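Local atomic coordinates of PAN2-PAN3 deadenylation complex catalytic subunit pan2 (Neurospora crassa, PDB entry 4CZX), a protein that probably acts as the catalytic subunit of a cytoplasmic deadenylase that shortens mRNA poly(A) tails, here represented by its N-terminal WD40 domain. Residues K160-R163 with Y164-A168; W188-G192 with A193-D197. One frame throughout, in Å; residues are numbered along the deposited sequence.

Contact 1: K160-R163 with Y164-A168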
loop_
_atom_site.group_PDB
_atom_site.type_symbol
_atom_site.label_atom_id
_atom_site.label_comp_id
_atom_site.label_asym_id
_atom_site.label_seq_id
_atom_site.Cartn_x
_atom_site.Cartn_y
_atom_site.Cartn_z
ATOM N N LYS A 160 -11.421 4.482 40.638
ATOM C CA LYS A 160 -10.815 5.792 40.869
ATOM C C LYS A 160 -10.303 5.917 42.294
ATOM O O LYS A 160 -10.992 5.569 43.259
ATOM C CB LYS A 160 -11.798 6.930 40.550
ATOM C CG LYS A 160 -11.216 8.327 40.837
ATOM C CD LYS A 160 -11.941 9.436 40.077
ATOM C CE LYS A 160 -11.452 10.831 40.504
ATOM N NZ LYS A 160 -12.090 11.913 39.689
ATOM N N MET A 161 -9.076 6.417 42.403
ATOM C CA MET A 161 -8.421 6.643 43.673
ATOM C C MET A 161 -8.740 8.020 44.230
ATOM O O MET A 161 -8.566 9.022 43.547
ATOM C CB MET A 161 -6.902 6.489 43.498
ATOM C CG MET A 161 -6.096 6.811 44.732
ATOM S SD MET A 161 -6.447 5.736 46.138
ATOM C CE MET A 161 -5.335 6.467 47.354
ATOM N N SER A 162 -9.236 8.060 45.460
ATOM C CA SER A 162 -9.335 9.311 46.202
ATOM C C SER A 162 -8.695 9.076 47.551
ATOM O O SER A 162 -7.470 9.115 47.676
ATOM C CB SER A 162 -10.788 9.777 46.350
ATOM O OG SER A 162 -11.635 8.734 46.820
ATOM N N ARG A 163 -9.528 8.824 48.556
ATOM C CA ARG A 163 -9.063 8.384 49.869
ATOM C C ARG A 163 -8.759 6.887 49.803
ATOM O O ARG A 163 -7.816 6.397 50.423
ATOM C CB ARG A 163 -10.119 8.680 50.941
ATOM C CG ARG A 163 -9.645 8.415 52.363
ATOM C CD ARG A 163 -10.761 8.602 53.396
ATOM N NE ARG A 163 -11.374 9.929 53.350
ATOM C CZ ARG A 163 -11.160 10.886 54.248
ATOM N NH1 ARG A 163 -10.339 10.671 55.269
ATOM N NH2 ARG A 163 -11.769 12.061 54.123
ATOM N N TYR A 164 -9.591 6.182 49.041
ATOM C CA TYR A 164 -9.472 4.747 48.796
ATOM C C TYR A 164 -9.677 4.533 47.313
ATOM O O TYR A 164 -10.076 5.457 46.605
ATOM C CB TYR A 164 -10.520 3.937 49.578
ATOM C CG TYR A 164 -10.568 4.225 51.061
ATOM C CD1 TYR A 164 -9.540 3.815 51.902
ATOM C CD2 TYR A 164 -11.635 4.909 51.616
ATOM C CE1 TYR A 164 -9.575 4.084 53.257
ATOM C CE2 TYR A 164 -11.686 5.181 52.971
ATOM C CZ TYR A 164 -10.653 4.763 53.788
ATOM O OH TYR A 164 -10.695 5.031 55.133
ATOM N N ILE A 165 -9.434 3.317 46.841
ATOM C CA ILE A 165 -9.763 2.983 45.465
ATOM C C ILE A 165 -11.239 2.612 45.413
ATOM O O ILE A 165 -11.652 1.620 46.001
ATOM C CB ILE A 165 -8.898 1.824 44.924
ATOM C CG1 ILE A 165 -7.433 2.260 44.835
ATOM C CG2 ILE A 165 -9.393 1.366 43.555
ATOM C CD1 ILE A 165 -6.480 1.124 44.511
ATOM N N CYS A 166 -12.028 3.430 44.726
ATOM C CA CYS A 166 -13.451 3.164 44.609
ATOM C C CYS A 166 -13.696 2.410 43.321
ATOM O O CYS A 166 -13.387 2.881 42.217
ATOM C CB CYS A 166 -14.264 4.452 44.667
ATOM S SG CYS A 166 -13.982 5.391 46.189
ATOM N N ALA A 167 -14.262 1.222 43.484
ATOM C CA ALA A 167 -14.297 0.236 42.416
ATOM C C ALA A 167 -15.727 -0.165 42.087
ATOM O O ALA A 167 -16.359 -0.898 42.847
ATOM C CB ALA A 167 -13.485 -0.982 42.818
ATOM N N ALA A 168 -16.232 0.294 40.946
ATOM C CA ALA A 168 -17.590 -0.068 40.535
ATOM C C ALA A 168 -17.598 -1.387 39.769
ATOM O O ALA A 168 -16.953 -1.517 38.729
ATOM C CB ALA A 168 -18.205 1.031 39.693
#

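Contact 2: W188-G192 with A193-D197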
loop_
_atom_site.group_PDB
_atom_site.type_symbol
_atom_site.label_atom_id
_atom_site.label_comp_id
_atom_site.label_asym_id
_atom_site.label_seq_id
_atom_site.Cartn_x
_atom_site.Cartn_y
_atom_site.Cartn_z
ATOM N N TRP A 188 -20.739 -1.453 48.841
ATOM C CA TRP A 188 -21.882 -0.553 48.856
ATOM C C TRP A 188 -22.819 -0.887 47.700
ATOM O O TRP A 188 -22.393 -0.933 46.547
ATOM C CB TRP A 188 -21.385 0.899 48.772
ATOM C CG TRP A 188 -22.435 1.964 48.638
ATOM C CD1 TRP A 188 -23.624 2.050 49.313
ATOM C CD2 TRP A 188 -22.380 3.105 47.776
ATOM N NE1 TRP A 188 -24.310 3.173 48.917
ATOM C CE2 TRP A 188 -23.567 3.838 47.975
ATOM C CE3 TRP A 188 -21.440 3.576 46.847
ATOM C CZ2 TRP A 188 -23.840 5.017 47.282
ATOM C CZ3 TRP A 188 -21.715 4.745 46.158
ATOM C CH2 TRP A 188 -22.910 5.450 46.376
ATOM N N GLN A 189 -24.091 -1.131 48.003
ATOM C CA GLN A 189 -25.057 -1.423 46.945
ATOM C C GLN A 189 -25.573 -0.116 46.354
ATOM O O GLN A 189 -26.460 0.519 46.915
ATOM C CB GLN A 189 -26.219 -2.260 47.476
ATOM C CG GLN A 189 -27.150 -2.722 46.379
ATOM C CD GLN A 189 -26.534 -3.809 45.542
ATOM O OE1 GLN A 189 -26.120 -4.843 46.066
ATOM N NE2 GLN A 189 -26.453 -3.584 44.232
ATOM N N ALA A 190 -25.010 0.296 45.226
ATOM C CA ALA A 190 -25.359 1.593 44.660
ATOM C C ALA A 190 -26.594 1.496 43.772
ATOM O O ALA A 190 -27.584 2.190 43.997
ATOM C CB ALA A 190 -24.178 2.167 43.883
ATOM N N HIS A 191 -26.541 0.637 42.761
ATOM C CA HIS A 191 -27.677 0.474 41.862
ATOM C C HIS A 191 -27.965 -1.003 41.622
ATOM O O HIS A 191 -27.160 -1.862 41.969
ATOM C CB HIS A 191 -27.413 1.207 40.542
ATOM C CG HIS A 191 -27.037 2.644 40.728
ATOM N ND1 HIS A 191 -27.951 3.673 40.637
ATOM C CD2 HIS A 191 -25.848 3.223 41.029
ATOM C CE1 HIS A 191 -27.340 4.823 40.869
ATOM N NE2 HIS A 191 -26.065 4.577 41.112
ATOM N N GLY A 192 -29.128 -1.294 41.048
ATOM C CA GLY A 192 -29.586 -2.661 40.921
ATOM C C GLY A 192 -28.790 -3.579 40.005
ATOM O O GLY A 192 -28.594 -4.742 40.340
ATOM N N ALA A 193 -28.340 -3.080 38.853
ATOM C CA ALA A 193 -27.654 -3.938 37.878
ATOM C C ALA A 193 -26.418 -3.308 37.250
ATOM O O ALA A 193 -25.509 -4.025 36.806
ATOM C CB ALA A 193 -28.619 -4.350 36.770
ATOM N N PHE A 194 -26.389 -1.983 37.154
ATOM C CA PHE A 194 -25.236 -1.323 36.541
ATOM C C PHE A 194 -24.995 0.077 37.066
ATOM O O PHE A 194 -25.891 0.757 37.562
ATOM C CB PHE A 194 -25.373 -1.253 35.007
ATOM C CG PHE A 194 -26.424 -0.289 34.529
ATOM C CD1 PHE A 194 -27.759 -0.693 34.429
ATOM C CD2 PHE A 194 -26.088 1.007 34.165
ATOM C CE1 PHE A 194 -28.736 0.192 33.992
ATOM C CE2 PHE A 194 -27.055 1.897 33.730
ATOM C CZ PHE A 194 -28.388 1.490 33.644
ATOM N N ILE A 195 -23.755 0.490 36.895
ATOM C CA ILE A 195 -23.292 1.824 37.215
ATOM C C ILE A 195 -22.843 2.437 35.896
ATOM O O ILE A 195 -21.982 1.884 35.229
ATOM C CB ILE A 195 -22.159 1.768 38.239
ATOM C CG1 ILE A 195 -22.754 1.460 39.626
ATOM C CG2 ILE A 195 -21.369 3.086 38.269
ATOM C CD1 ILE A 195 -21.747 1.061 40.667
ATOM N N ASN A 196 -23.472 3.538 35.499
ATOM C CA ASN A 196 -23.124 4.222 34.262
ATOM C C ASN A 196 -21.980 5.235 34.459
ATOM O O ASN A 196 -21.325 5.655 33.498
ATOM C CB ASN A 196 -24.352 4.938 33.694
ATOM C CG ASN A 196 -24.159 5.345 32.251
ATOM O OD1 ASN A 196 -23.756 4.533 31.430
ATOM N ND2 ASN A 196 -24.414 6.609 31.940
ATOM N N ASP A 197 -21.758 5.629 35.709
ATOM C CA ASP A 197 -20.739 6.626 36.024
ATOM C C ASP A 197 -20.398 6.598 37.508
ATOM O O ASP A 197 -21.256 6.334 38.357
ATOM C CB ASP A 197 -21.211 8.033 35.628
ATOM C CG ASP A 197 -20.039 9.002 35.374
ATOM O OD1 ASP A 197 -18.875 8.609 35.596
ATOM O OD2 ASP A 197 -20.286 10.146 34.933
#

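Contact 1: K160-R163 with Y164-A168
Lys160 and Cys166 pair across the end of a tight antiparallel hairpin, where the backbone N of Cys166 reaches the carbonyl O of Lys160 at 2.8 Å. The return bond, from Lys160 N to Cys166 O, is 3.0 Å long, and Ser162 N closes the turn on Tyr164 O. Between these rungs lies the non-hydrogen-bonded pair Met161 and Ile165, whose side chains share one face of the sheet. The Met161 chain, with CG anti to the backbone N (chi1 175°), bends at chi2 and brings SD alongside Ile165 CG1, 3.8 Å away, while Pro179 also touches this methionine. On the other face Cys166 SG lies near Ser162 OG, which hydrogen-bonds to Thr200. At the turn itself Arg163 and Tyr164 run side by side in the same direction. Tyr164 CG stands anti to the carbonyl carbon, beside the backbone N, which lays the ring alongside the arginine. Arg163 CG sits over one face of the ring, 4.0 Å from the centroid of Tyr164 in a CH-pi contact, and CD continues along it to 3.6 Å from Tyr164 CE2. The arginine chain then bends at chi3 (-57°), and the guanidinium, its plane 42° from that of the ring, reaches Asn202 O through NE and Asp203 through NH2 in a salt bridge. Replacing Tyr164 with a serine would probably leave the aliphatic part of Arg163 without the ring it lies on and open a gap beside Leu231 and Met234. This is the beta hairpin that joins strands 156-161 and 165-169, the first two strands of a four-stranded propeller blade.

Contact 2: W188-G192 with A193-D197
The backbone reverses between His191 and Phe194, the directions of 190-192 and 193-195 lying 142° apart, and carries the chain from strand 184-189 into strand 194-200 without pairing the two. His191 and Ile195 fill the inside of this bend, their side chains crossing at about a right angle, with His191 CD2 3.8 Å from Ile195 CG1. His191 CG lies anti to its carbonyl carbon (chi1 -53°), which directs the ring inward, where ND1 is hydrogen-bonded to Asp223 and NE2 to Thr207; held at both nitrogens, the imidazole has its rotation fixed, while CB lies 3.4 Å from Phe194 O. Next to them, Ala190 CB touches the end of Ile195, at 4.2 Å from CD1, and lies over one face of the Trp188 indole, near the rim. Gln189 folds its amide back along the turn, NE2 donating to His191 O at 2.9 Å. Where strand 194-200 begins, Ala193 and Phe194 both face Gly210 in a classic beta bulge. Such a connection between successive blades is characteristic of a WD40 beta-propeller, and the histidine hydrogen-bonded to a threonine and an aspartate resembles the buried polar network of many WD repeats.

Both contacts involve the four-stranded sheet 156-161 to 184-189, but at different joints: contact 1 turns between its first two strands, whereas contact 2 leaves its last strand for the next sheet. Contact 1 is partly buried and rests on backbone pairing, with its charged side chains, Lys160 and Arg163, reaching Asp199 and Asp203 of the neighbouring blade. Contact 2 is largely buried and relies on apolar packing around a histidine whose polar partners also belong to that blade. They meet where Ala168 CB packs against Ile195 CD1 at 3.7 Å, so the adjacent blades are joined by charged side chains near the hairpin and by close apolar packing farther along.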